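Endolysin (Clostridium phage phiCD27, PDB 3QAY) probably hydrolyses the N-acetylmuramoyl-L-alanine amide bond of clostridial peptidoglycan as the zinc-dependent catalytic domain of a phage endolysin that targets Clostridium difficile. Local coordinates at residues Val8-Leu13 and Ala17-Asp22; Asn26-Asn31 and Cys54-Phe59; Glu45-Asp50 and Gly173-Asn178; Ile112-Lys115 and Lys121-Gly124; Glu145-Phe148 and Asp154-Lys157. All blocks are in the same frame, centred on the assembly; numbering follows the deposited sequence.

Interaction 1 (Val8-Leu13 and Ala17-Asp22); sequences VGHSIL and ACTSAD. With ZN (zinc ion), chain E.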
# COMPACT_ATOMS: atom_id res chain seq x y z
N VAL A 8 0.21 5.70 -3.72
CA VAL A 8 0.53 6.06 -2.35
C VAL A 8 -0.70 6.73 -1.75
O VAL A 8 -1.23 7.69 -2.30
CB VAL A 8 1.74 7.01 -2.28
CG1 VAL A 8 1.88 7.61 -0.89
CG2 VAL A 8 3.01 6.26 -2.69
N GLY A 9 -1.16 6.19 -0.62
CA GLY A 9 -2.31 6.74 0.07
C GLY A 9 -2.04 8.12 0.64
O GLY A 9 -0.90 8.44 1.00
N HIS A 10 -3.09 8.93 0.67
CA HIS A 10 -3.07 10.27 1.28
C HIS A 10 -2.29 11.28 0.45
O HIS A 10 -1.87 10.97 -0.66
CB HIS A 10 -2.59 10.18 2.72
CG HIS A 10 -3.30 9.12 3.51
ND1 HIS A 10 -4.61 9.26 3.90
CD2 HIS A 10 -2.91 7.89 3.92
CE1 HIS A 10 -4.99 8.17 4.55
NE2 HIS A 10 -3.97 7.33 4.58
N SER A 11 -2.15 12.49 0.98
CA SER A 11 -1.47 13.58 0.29
C SER A 11 -1.11 14.71 1.24
O SER A 11 -1.54 14.74 2.39
CB SER A 11 -2.37 14.14 -0.82
OG SER A 11 -3.54 14.72 -0.27
N ILE A 12 -0.32 15.65 0.74
CA ILE A 12 -0.07 16.90 1.43
C ILE A 12 -0.89 17.98 0.75
O ILE A 12 -0.65 18.31 -0.41
CB ILE A 12 1.42 17.28 1.41
CG1 ILE A 12 2.22 16.27 2.22
CG2 ILE A 12 1.62 18.68 1.97
CD1 ILE A 12 3.70 16.56 2.27
N LEU A 13 -1.86 18.53 1.49
CA LEU A 13 -2.74 19.58 0.96
C LEU A 13 -1.98 20.88 0.69
O LEU A 13 -0.81 21.02 1.06
CB LEU A 13 -3.92 19.86 1.91
CG LEU A 13 -5.18 18.98 1.92
CD1 LEU A 13 -5.17 17.88 0.86
CD2 LEU A 13 -5.46 18.41 3.31
N ALA A 17 -1.12 20.65 5.27
CA ALA A 17 -1.65 19.58 6.11
C ALA A 17 -1.48 18.25 5.39
O ALA A 17 -1.78 18.13 4.20
CB ALA A 17 -3.12 19.81 6.43
N CYS A 18 -0.98 17.25 6.11
CA CYS A 18 -0.86 15.90 5.57
C CYS A 18 -2.08 15.08 5.99
O CYS A 18 -2.44 15.05 7.16
CB CYS A 18 0.41 15.23 6.07
SG CYS A 18 0.70 13.64 5.29
N THR A 19 -2.71 14.41 5.03
CA THR A 19 -3.99 13.75 5.29
C THR A 19 -3.82 12.33 5.86
O THR A 19 -4.82 11.66 6.18
CB THR A 19 -4.85 13.71 4.02
OG1 THR A 19 -4.20 12.93 3.01
CG2 THR A 19 -5.08 15.13 3.51
N SER A 20 -2.58 11.87 5.99
CA SER A 20 -2.30 10.52 6.46
C SER A 20 -2.27 10.44 7.98
O SER A 20 -2.23 11.47 8.66
CB SER A 20 -0.96 10.03 5.89
OG SER A 20 0.16 10.54 6.59
N ALA A 21 -2.26 9.22 8.51
CA ALA A 21 -1.96 9.01 9.92
C ALA A 21 -0.52 9.44 10.19
O ALA A 21 0.32 9.45 9.29
CB ALA A 21 -2.17 7.56 10.31
N ASP A 22 -0.25 9.82 11.44
CA ASP A 22 1.06 10.29 11.87
C ASP A 22 1.35 9.79 13.29
O ASP A 22 0.58 10.06 14.21
CB ASP A 22 1.12 11.82 11.84
CG ASP A 22 2.53 12.36 12.00
OD1 ASP A 22 3.42 11.91 11.26
OD2 ASP A 22 2.74 13.25 12.85
ZN ZN E . -3.91 5.44 5.23
O HOH W 1 -6.32 5.69 5.08

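Interaction 2 (Asn26-Asn31 and Cys54-Phe59); sequences NEYQYN and CPEKQF. With ZN (zinc ion), chain E.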
# COMPACT_ATOMS: atom_id res chain seq x y z
N ASN A 26 5.63 9.23 9.85
CA ASN A 26 4.52 9.73 9.05
C ASN A 26 4.16 8.70 7.99
O ASN A 26 5.03 8.20 7.29
CB ASN A 26 4.85 11.08 8.41
CG ASN A 26 3.64 11.72 7.76
OD1 ASN A 26 2.84 12.40 8.43
ND2 ASN A 26 3.50 11.52 6.47
N GLU A 27 2.87 8.38 7.90
CA GLU A 27 2.39 7.36 6.97
C GLU A 27 2.70 7.73 5.52
O GLU A 27 3.29 6.95 4.79
CB GLU A 27 0.89 7.14 7.16
CG GLU A 27 0.23 6.34 6.06
CD GLU A 27 -1.25 6.16 6.26
OE1 GLU A 27 -1.83 6.77 7.19
OE2 GLU A 27 -1.84 5.39 5.48
N TYR A 28 2.28 8.93 5.12
CA TYR A 28 2.48 9.38 3.74
C TYR A 28 3.95 9.35 3.33
O TYR A 28 4.28 8.80 2.27
CB TYR A 28 1.91 10.79 3.55
CG TYR A 28 2.25 11.42 2.21
CD1 TYR A 28 1.51 11.12 1.07
CD2 TYR A 28 3.29 12.32 2.10
CE1 TYR A 28 1.82 11.71 -0.16
CE2 TYR A 28 3.61 12.91 0.88
CZ TYR A 28 2.87 12.60 -0.24
OH TYR A 28 3.18 13.19 -1.45
N GLN A 29 4.81 9.91 4.17
CA GLN A 29 6.25 9.98 3.89
C GLN A 29 6.86 8.58 3.78
O GLN A 29 7.62 8.32 2.85
CB GLN A 29 7.00 10.80 4.95
CG GLN A 29 6.62 12.29 5.01
CD GLN A 29 6.97 13.08 3.75
OE1 GLN A 29 7.88 12.71 3.00
NE2 GLN A 29 6.25 14.17 3.51
N TYR A 30 6.53 7.68 4.72
CA TYR A 30 7.05 6.30 4.64
C TYR A 30 6.68 5.66 3.31
O TYR A 30 7.54 5.13 2.60
CB TYR A 30 6.54 5.42 5.80
CG TYR A 30 7.14 4.02 5.72
CD1 TYR A 30 8.40 3.76 6.23
CD2 TYR A 30 6.46 2.98 5.10
CE1 TYR A 30 8.97 2.50 6.15
CE2 TYR A 30 7.02 1.71 5.01
CZ TYR A 30 8.27 1.48 5.54
OH TYR A 30 8.83 0.23 5.45
N ASN A 31 5.40 5.71 2.97
CA ASN A 31 4.91 5.07 1.75
C ASN A 31 5.37 5.75 0.46
O ASN A 31 5.54 5.09 -0.56
CB ASN A 31 3.38 4.93 1.80
CG ASN A 31 2.92 3.89 2.82
OD1 ASN A 31 1.98 4.12 3.59
ND2 ASN A 31 3.58 2.75 2.84
N CYS A 54 0.07 11.50 -5.28
CA CYS A 54 -0.61 12.78 -5.44
C CYS A 54 0.39 13.93 -5.44
O CYS A 54 1.36 13.91 -4.69
CB CYS A 54 -1.64 12.99 -4.33
SG CYS A 54 -3.09 11.95 -4.51
N PRO A 55 0.14 14.95 -6.28
CA PRO A 55 0.94 16.16 -6.17
C PRO A 55 0.84 16.71 -4.76
O PRO A 55 -0.20 16.57 -4.11
CB PRO A 55 0.29 17.12 -7.16
CG PRO A 55 -0.59 16.30 -8.02
CD PRO A 55 -0.95 15.09 -7.25
N GLU A 56 1.93 17.31 -4.28
CA GLU A 56 1.96 17.94 -2.97
C GLU A 56 1.65 19.44 -3.05
O GLU A 56 2.05 20.12 -4.00
CB GLU A 56 3.32 17.70 -2.30
CG GLU A 56 3.59 16.24 -1.99
CD GLU A 56 4.98 15.97 -1.47
OE1 GLU A 56 5.75 16.94 -1.29
OE2 GLU A 56 5.32 14.79 -1.23
N LYS A 57 0.93 19.93 -2.03
CA LYS A 57 0.57 21.34 -1.90
C LYS A 57 -0.25 21.89 -3.09
O LYS A 57 -0.18 23.07 -3.42
CB LYS A 57 1.81 22.18 -1.61
CG LYS A 57 2.57 21.67 -0.37
CD LYS A 57 3.48 22.72 0.27
CE LYS A 57 4.07 22.18 1.58
NZ LYS A 57 5.14 23.06 2.13
N GLN A 58 -1.05 21.01 -3.69
CA GLN A 58 -1.93 21.36 -4.80
C GLN A 58 -3.39 21.34 -4.36
O GLN A 58 -4.13 22.28 -4.63
CB GLN A 58 -1.72 20.38 -5.97
CG GLN A 58 -2.45 20.76 -7.26
CD GLN A 58 -2.26 19.74 -8.37
OE1 GLN A 58 -1.15 19.49 -8.83
NE2 GLN A 58 -3.37 19.15 -8.82
N PHE A 59 -3.78 20.28 -3.66
CA PHE A 59 -5.18 20.05 -3.28
C PHE A 59 -5.70 20.98 -2.19
O PHE A 59 -5.01 21.24 -1.21
CB PHE A 59 -5.39 18.61 -2.79
CG PHE A 59 -5.04 17.55 -3.79
CD1 PHE A 59 -4.98 17.82 -5.16
CD2 PHE A 59 -4.78 16.25 -3.35
CE1 PHE A 59 -4.66 16.81 -6.06
CE2 PHE A 59 -4.46 15.25 -4.25
CZ PHE A 59 -4.41 15.52 -5.61
ZN ZN E . -3.91 5.44 5.23
O HOH W 2 7.09 16.11 1.57
O HOH W 1 -6.32 5.69 5.08

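Interaction 3 (Glu45-Asp50 and Gly173-Asn178); sequences EGHKVD and GVLNKN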
# COMPACT_ATOMS: atom_id res chain seq x y z
N GLU A 45 11.58 -8.84 -11.25
CA GLU A 45 10.92 -10.09 -11.65
C GLU A 45 10.23 -9.99 -13.02
O GLU A 45 9.53 -10.91 -13.43
CB GLU A 45 9.91 -10.52 -10.58
CG GLU A 45 10.47 -10.55 -9.17
CD GLU A 45 11.73 -11.38 -9.05
OE1 GLU A 45 11.70 -12.57 -9.44
OE2 GLU A 45 12.74 -10.85 -8.54
N GLY A 46 10.42 -8.87 -13.72
CA GLY A 46 9.97 -8.71 -15.11
C GLY A 46 8.64 -8.02 -15.31
O GLY A 46 8.15 -7.94 -16.44
N HIS A 47 8.04 -7.51 -14.23
CA HIS A 47 6.74 -6.84 -14.34
C HIS A 47 6.92 -5.35 -14.59
O HIS A 47 7.98 -4.78 -14.32
CB HIS A 47 5.92 -7.10 -13.07
CG HIS A 47 5.82 -8.54 -12.71
ND1 HIS A 47 4.88 -9.38 -13.27
CD2 HIS A 47 6.57 -9.32 -11.89
CE1 HIS A 47 5.04 -10.61 -12.80
NE2 HIS A 47 6.06 -10.59 -11.96
N LYS A 48 5.90 -4.73 -15.16
CA LYS A 48 5.92 -3.30 -15.40
C LYS A 48 5.10 -2.62 -14.31
O LYS A 48 4.02 -3.10 -13.94
CB LYS A 48 5.38 -2.96 -16.78
CG LYS A 48 6.42 -3.10 -17.90
CD LYS A 48 5.84 -2.69 -19.26
CE LYS A 48 5.62 -1.18 -19.39
NZ LYS A 48 6.89 -0.40 -19.38
N VAL A 49 5.62 -1.50 -13.81
CA VAL A 49 5.02 -0.80 -12.69
C VAL A 49 4.98 0.71 -12.93
O VAL A 49 5.95 1.30 -13.41
CB VAL A 49 5.79 -1.05 -11.38
CG1 VAL A 49 5.07 -0.40 -10.20
CG2 VAL A 49 5.98 -2.52 -11.14
N ASP A 50 3.83 1.30 -12.60
CA ASP A 50 3.67 2.74 -12.52
C ASP A 50 3.34 3.10 -11.08
O ASP A 50 2.47 2.49 -10.47
CB ASP A 50 2.51 3.22 -13.39
CG ASP A 50 2.78 3.09 -14.86
OD1 ASP A 50 3.97 3.11 -15.26
OD2 ASP A 50 1.81 2.96 -15.63
N GLY A 173 4.41 -12.33 -1.93
CA GLY A 173 2.99 -12.57 -1.72
C GLY A 173 2.16 -12.40 -2.98
O GLY A 173 1.42 -13.29 -3.35
N VAL A 174 2.30 -11.26 -3.63
CA VAL A 174 1.53 -10.98 -4.86
C VAL A 174 1.86 -12.01 -5.95
O VAL A 174 0.96 -12.57 -6.58
CB VAL A 174 1.77 -9.54 -5.36
CG1 VAL A 174 1.19 -9.34 -6.76
CG2 VAL A 174 1.18 -8.53 -4.38
N LEU A 175 3.14 -12.28 -6.13
CA LEU A 175 3.60 -13.15 -7.21
C LEU A 175 3.49 -14.64 -6.88
O LEU A 175 3.62 -15.48 -7.77
CB LEU A 175 5.03 -12.81 -7.60
CG LEU A 175 5.25 -11.39 -8.14
CD1 LEU A 175 6.72 -11.20 -8.51
CD2 LEU A 175 4.34 -11.10 -9.34
N ASN A 176 3.24 -14.97 -5.61
CA ASN A 176 3.12 -16.36 -5.15
C ASN A 176 4.37 -17.18 -5.48
O ASN A 176 4.29 -18.26 -6.04
CB ASN A 176 1.87 -17.05 -5.73
CG ASN A 176 1.49 -18.33 -4.97
OD1 ASN A 176 2.07 -18.67 -3.94
ND2 ASN A 176 0.51 -19.06 -5.50
N LYS A 177 5.52 -16.63 -5.13
CA LYS A 177 6.78 -17.34 -5.27
C LYS A 177 7.79 -16.77 -4.30
O LYS A 177 7.57 -15.72 -3.70
CB LYS A 177 7.30 -17.27 -6.70
CG LYS A 177 7.57 -15.87 -7.23
CD LYS A 177 8.24 -15.92 -8.60
CE LYS A 177 8.92 -14.60 -8.94
NZ LYS A 177 9.72 -14.67 -10.19
N ASN A 178 8.90 -17.49 -4.15
CA ASN A 178 10.00 -17.03 -3.31
C ASN A 178 11.06 -16.42 -4.20
O ASN A 178 11.46 -17.00 -5.21
CB ASN A 178 10.55 -18.20 -2.48
CG ASN A 178 9.64 -18.55 -1.31
OD1 ASN A 178 9.35 -17.70 -0.47
ND2 ASN A 178 9.19 -19.79 -1.26
O HOH W 3 9.51 -13.37 -12.96

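Interaction 4 (Ile112-Lys115 and Lys121-Gly124); sequences ICDK and KNRG. With PO4 (phosphate ion), chain H.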
# COMPACT_ATOMS: atom_id res chain seq x y z
N ILE A 112 -0.06 -11.90 0.71
CA ILE A 112 0.66 -10.73 1.24
C ILE A 112 0.66 -10.77 2.77
O ILE A 112 1.71 -10.60 3.40
CB ILE A 112 0.02 -9.41 0.78
CG1 ILE A 112 0.22 -9.21 -0.73
CG2 ILE A 112 0.64 -8.24 1.53
CD1 ILE A 112 -0.68 -8.16 -1.31
N CYS A 113 -0.51 -11.00 3.34
CA CYS A 113 -0.66 -11.09 4.79
C CYS A 113 0.22 -12.18 5.41
O CYS A 113 0.86 -11.95 6.44
CB CYS A 113 -2.12 -11.33 5.16
SG CYS A 113 -3.07 -9.82 5.16
N ASP A 114 0.25 -13.36 4.79
CA ASP A 114 1.09 -14.45 5.29
C ASP A 114 2.57 -14.08 5.25
O ASP A 114 3.30 -14.38 6.18
CB ASP A 114 0.84 -15.74 4.50
CG ASP A 114 -0.41 -16.46 4.94
OD1 ASP A 114 -0.90 -16.22 6.07
OD2 ASP A 114 -0.92 -17.28 4.15
N LYS A 115 2.99 -13.42 4.17
CA LYS A 115 4.39 -13.01 4.03
C LYS A 115 4.78 -11.94 5.05
O LYS A 115 5.75 -12.11 5.78
CB LYS A 115 4.68 -12.54 2.59
CG LYS A 115 4.90 -13.70 1.62
CD LYS A 115 6.19 -14.46 1.95
CE LYS A 115 6.37 -15.67 1.08
NZ LYS A 115 7.71 -16.28 1.28
N LYS A 121 2.54 -9.09 13.19
CA LYS A 121 1.32 -9.82 13.50
C LYS A 121 0.45 -9.89 12.24
O LYS A 121 0.17 -8.87 11.63
CB LYS A 121 0.55 -9.11 14.61
CG LYS A 121 -0.81 -9.73 14.94
CD LYS A 121 -1.58 -8.84 15.90
CE LYS A 121 -2.83 -9.53 16.41
NZ LYS A 121 -2.52 -10.55 17.46
N ASN A 122 0.03 -11.10 11.86
CA ASN A 122 -0.89 -11.27 10.73
C ASN A 122 -2.31 -11.00 11.20
O ASN A 122 -2.95 -11.87 11.79
CB ASN A 122 -0.77 -12.67 10.13
CG ASN A 122 -1.59 -12.84 8.85
OD1 ASN A 122 -2.46 -12.02 8.53
ND2 ASN A 122 -1.30 -13.91 8.11
N ARG A 123 -2.81 -9.79 10.92
CA ARG A 123 -4.18 -9.41 11.29
C ARG A 123 -5.22 -10.00 10.33
O ARG A 123 -6.40 -10.00 10.65
CB ARG A 123 -4.33 -7.88 11.33
CG ARG A 123 -3.41 -7.20 12.35
CD ARG A 123 -3.34 -5.69 12.14
NE ARG A 123 -4.61 -5.01 12.39
CZ ARG A 123 -5.09 -4.70 13.59
NH1 ARG A 123 -4.42 -4.98 14.70
NH2 ARG A 123 -6.27 -4.09 13.68
N GLY A 124 -4.77 -10.47 9.17
CA GLY A 124 -5.64 -11.14 8.20
C GLY A 124 -6.13 -10.24 7.07
O GLY A 124 -6.15 -9.02 7.20
P PO4 H . -0.94 -13.84 16.49
O1 PO4 H . -0.44 -12.52 17.05
O2 PO4 H . -1.16 -14.82 17.62
O3 PO4 H . -2.22 -13.65 15.71
O4 PO4 H . 0.13 -14.39 15.57

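Interaction 5 (Glu145-Phe148 and Asp154-Lys157); sequences ESFF and DYDK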
# COMPACT_ATOMS: atom_id res chain seq x y z
N GLU A 145 -2.09 -2.26 4.41
CA GLU A 145 -1.72 -1.59 5.65
C GLU A 145 -0.55 -2.38 6.23
O GLU A 145 -0.74 -3.32 7.01
CB GLU A 145 -2.92 -1.58 6.61
CG GLU A 145 -4.18 -0.93 6.04
CD GLU A 145 -4.47 0.46 6.62
OE1 GLU A 145 -3.81 0.86 7.60
OE2 GLU A 145 -5.38 1.13 6.09
N SER A 146 0.67 -1.99 5.84
CA SER A 146 1.88 -2.78 6.09
C SER A 146 2.19 -3.01 7.57
O SER A 146 2.57 -4.12 7.96
CB SER A 146 3.10 -2.12 5.43
OG SER A 146 3.02 -2.18 4.02
N PHE A 147 2.05 -1.95 8.36
CA PHE A 147 2.25 -1.98 9.81
C PHE A 147 1.69 -0.69 10.41
O PHE A 147 1.24 0.18 9.67
CB PHE A 147 3.74 -2.15 10.17
CG PHE A 147 4.63 -1.06 9.63
CD1 PHE A 147 4.82 0.12 10.33
CD2 PHE A 147 5.29 -1.22 8.42
CE1 PHE A 147 5.64 1.13 9.83
CE2 PHE A 147 6.11 -0.23 7.91
CZ PHE A 147 6.28 0.95 8.62
N PHE A 148 1.71 -0.58 11.74
CA PHE A 148 1.16 0.61 12.42
C PHE A 148 2.19 1.73 12.54
O PHE A 148 3.27 1.54 13.10
CB PHE A 148 0.60 0.24 13.80
CG PHE A 148 -0.77 -0.38 13.75
CD1 PHE A 148 -1.88 0.28 14.28
CD2 PHE A 148 -0.97 -1.62 13.15
CE1 PHE A 148 -3.15 -0.30 14.23
CE2 PHE A 148 -2.23 -2.20 13.09
CZ PHE A 148 -3.32 -1.54 13.63
N ASP A 154 6.53 -2.06 15.82
CA ASP A 154 6.28 -2.27 14.39
C ASP A 154 7.27 -1.49 13.54
O ASP A 154 7.85 -2.04 12.59
CB ASP A 154 4.86 -1.84 13.99
CG ASP A 154 3.84 -2.97 14.06
OD1 ASP A 154 4.14 -4.05 14.60
OD2 ASP A 154 2.71 -2.78 13.56
N TYR A 155 7.46 -0.21 13.84
CA TYR A 155 8.35 0.63 13.05
C TYR A 155 9.82 0.21 13.19
O TYR A 155 10.58 0.27 12.22
CB TYR A 155 8.18 2.11 13.42
CG TYR A 155 8.96 3.08 12.55
CD1 TYR A 155 9.02 2.93 11.17
CD2 TYR A 155 9.62 4.16 13.12
CE1 TYR A 155 9.73 3.83 10.38
CE2 TYR A 155 10.33 5.06 12.34
CZ TYR A 155 10.38 4.89 10.97
OH TYR A 155 11.09 5.79 10.21
N ASP A 156 10.20 -0.24 14.38
CA ASP A 156 11.54 -0.81 14.59
C ASP A 156 11.76 -2.06 13.72
O ASP A 156 12.83 -2.24 13.16
CB ASP A 156 11.78 -1.16 16.07
CG ASP A 156 11.96 0.07 16.94
OD1 ASP A 156 12.24 1.16 16.41
OD2 ASP A 156 11.84 -0.06 18.17
N LYS A 157 10.74 -2.90 13.62
CA LYS A 157 10.80 -4.06 12.72
C LYS A 157 10.96 -3.62 11.27
O LYS A 157 11.76 -4.20 10.54
CB LYS A 157 9.55 -4.93 12.85
CG LYS A 157 9.49 -5.79 14.10
CD LYS A 157 8.13 -6.46 14.20
CE LYS A 157 8.04 -7.41 15.38
NZ LYS A 157 6.71 -8.04 15.46

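Interaction 1 (Val8-Leu13 and Ala17-Asp22)
His10 reaches across to Thr19 and Ser20 and carries the zinc ion at its far end. Starting at the root of the side chain, CB packs on Thr19 OG1 at 3.2 Å. With CG beside the backbone N and anti to the carbonyl carbon (chi1 -50°), the ring is laid under Ser20: CG lies 3.4 Å from Ser20 CA, CD2 meets Ser20 CB, and the Ser20 CA-H sits over the ring face in a CH-pi contact, 18° off the normal. ND1 comes near Thr19 O, though the angle is too poor for a hydrogen bond. At the tip, His10 NE2 binds the zinc ion, and Glu27 and His85 supply further ligands.

Behind the histidine, the two backbones run antiparallel. Thr19 N donates to Ser11 O, and Leu13 N donates to Ala17 O at 2.7 Å, giving a single beta bridge between Ile12 and Cys18. Ser11 N donates to Thr19 OG1 (2.9 Å), a hydroxyl that also bonds Glu65, as Ser11 OG does. The Leu13 side chain crosses that of Thr19 at about a right angle.

Both segments belong to the loop between strand 3-8 and helix 27-44. Cys18 and Ser20 rest on the start of that helix, Ser11 and Leu13 pack against Phe59, and the Gly9 backbone is hydrogen-bonded to that of Leu84 in strand 80-87.

Interaction 2 (Asn26-Asn31 and Cys54-Phe59)
The first turn of helix 27-44, which brings Glu27 to the zinc site, touches the loop after strand 48-52 through the pair Tyr28 and Glu56. Tyr28 OH donates to Glu56 OE2 at 2.7 Å. The carboxylate oxygen lies at the edge of the phenol, close to the ring plane, and accepts the hydrogen bond on its anti lone pair, the one away from OE1. The two flat groups are turned 62° from each other. Glu56 CG also comes within 3.1 Å of Tyr28 OH, and Cys54 O is 3.8 Å from Tyr28 OH.

Asn26 occupies the N-cap position, and the helix begins at once with Tyr30 N bonding Asn26 O. Glu27, extended from CB outward, gives OE2 to the zinc ion, alongside His10 and His85, and its OE1 accepts from Ala21 N. Tyr28 has CG anti to its own N (chi1 171°), which carries the ring toward the 54-59 loop. Glu56 OE2 has a second partner in Lys32, one turn further along the helix, so phenol and ammonium share one oxygen. A water also joins the two segments, accepting from Gln29 NE2 and donating, over a long distance, to Glu56 OE1.

Interaction 3 (Glu45-Asp50 and Gly173-Asn178)
A salt bridge and a van der Waals patch make up this contact between the chain leaving helix 27-44 and the end of helix 152-175. The charged part is Glu45 with Lys177. Lys177 NZ donates to Glu45 OE1 at 3.0 Å, arriving on the anti lone pair of that oxygen. The lysine is stretched out beyond CG, while the glutamate folds at chi2 (-54°), so a long arm meets a bent one. A water lies between Lys177 NZ and Glu45 O, but it sits so close to the carbonyl that this second link is doubtful.

The van der Waals part centres on Leu175, whose two methyls divide the work. Leu175 CD1 lies 3.9 Å from Glu45 CG and also nears the His47 ring; Leu175 CD2 approaches His47 NE2 at 3.2 Å. Leucine and histidine come at each other from opposite directions. His47 ND1 is hydrogen-bonded to the backbone N of Met2, which should limit the ring's rotation while its other nitrogen faces the leucine. Phe42 of helix 27-44 backs Leu175.

Asn176, with positive phi, is the C-prime residue of a Schellman motif: Lys177 N bonds back to Glu172 O, while the Asn176 N to Gly173 O bond is weak. This helix-ending turn sends the chain off the axis and brings Lys177 within reach of Glu45, just ahead of strand 48-52.

Interaction 4 (Ile112-Lys115 and Lys121-Gly124)
Asn122 ND2 is set between two oxygens of helix 103-116, 3.1 Å from Asp114 OD1 and 3.4 Å from Cys113 O. Toward the Cys113 carbonyl the angle is too poor for a hydrogen bond; toward Asp114 the amide and carboxylate planes stand 78° apart. Asp114 leaves the helix pointing away from the strand, and it is the carboxylate that swings back toward Asn122.

Asn122 CG stands anti to the backbone N (chi1 -173°), carrying the amide off the start of strand 122-127 and onto the helix. The amide oxygen faces the helix as well, with Asn122 OD1 3.5 Å from Cys113 CB. Within its own segment Asn122 OD1 receives Gly124 N at 2.9 Å, a weak bond with an N-H...O angle of only 124°.

Next to the amide, Cys113 SG packs against the backbone of Gly124, 3.6 Å from Gly124 C. The cysteine also touches Val98 of strand 96-100, so it sits between helix and sheet in the beta-alpha-beta unit formed by strand 96-100, helix 103-116 and strand 122-127. Lys121, turned away from the helix, holds a phosphate oxygen, O1, by NZ at 2.9 Å; the ion probably comes from the crystallisation liquor.

Helix and strand meet here through a thiol and an amide packed on backbone, and the Asp114 carboxylate near ND2 probably adds electrostatic attraction.

Interaction 5 (Glu145-Phe148 and Asp154-Lys157)
Phe147 and Asp154 slide past one another because Phe147 CG sits between its own N and carbonyl carbon (chi1 59°), while Asp154 has a chi1 of -92° that carries its carboxylate back toward the strand. The contact joins the end of strand 140-148, one of the inner strands of the mixed sheet of this amidase fold, to the first turns of helix 152-175, which follows it in the chain. The Phe147 ring and the Asp154 carboxylate stand nearly perpendicular, and Phe147 CB is 3.6 Å from Asp154 OD2.

The same oxygen, Asp154 OD2, also lies near Phe148 CB (3.7 Å), and the Asp154 and Phe148 side chains run side by side. Further out, Phe147 CE1 meets Tyr155 CD1 at 4.1 Å, the two side chains crossing at a slant, and Tyr30 of helix 27-44 packs edge-to-face with the Phe147 ring.

The chain turns a corner at Phe147, and the aspartate holds the backbone just beyond it. Its OD2 is shared with the backbone N of Gly95, so this buried oxygen has two amide donors that should favour its negative charge. Phe148 N reaches Asp154 OD2 at 3.0 Å in a nearly straight bond (173°), on the anti lone pair.

In the fold
From the N terminus, interaction 1 closes a tight loop straight after strand 3-8, and the chain then enters helix 27-44. Interaction 2 ties the start of that helix to the loop beyond strand 48-52; it touches interaction 1, and the two share the zinc ion. Interaction 3 opens between helix 27-44 and strand 48-52, so it crosses interaction 2, and it closes only at the C-terminal end, across the chain's centre from interactions 1 and 2. Within its long span fall interactions 4 and 5, one after the other, each a short helix-strand connection. Tyr30 on Phe147 links interaction 2 to interaction 5, Arg123 on Phe148 links 4 to 5, and Lys115 with Asn178 links 4 to 3.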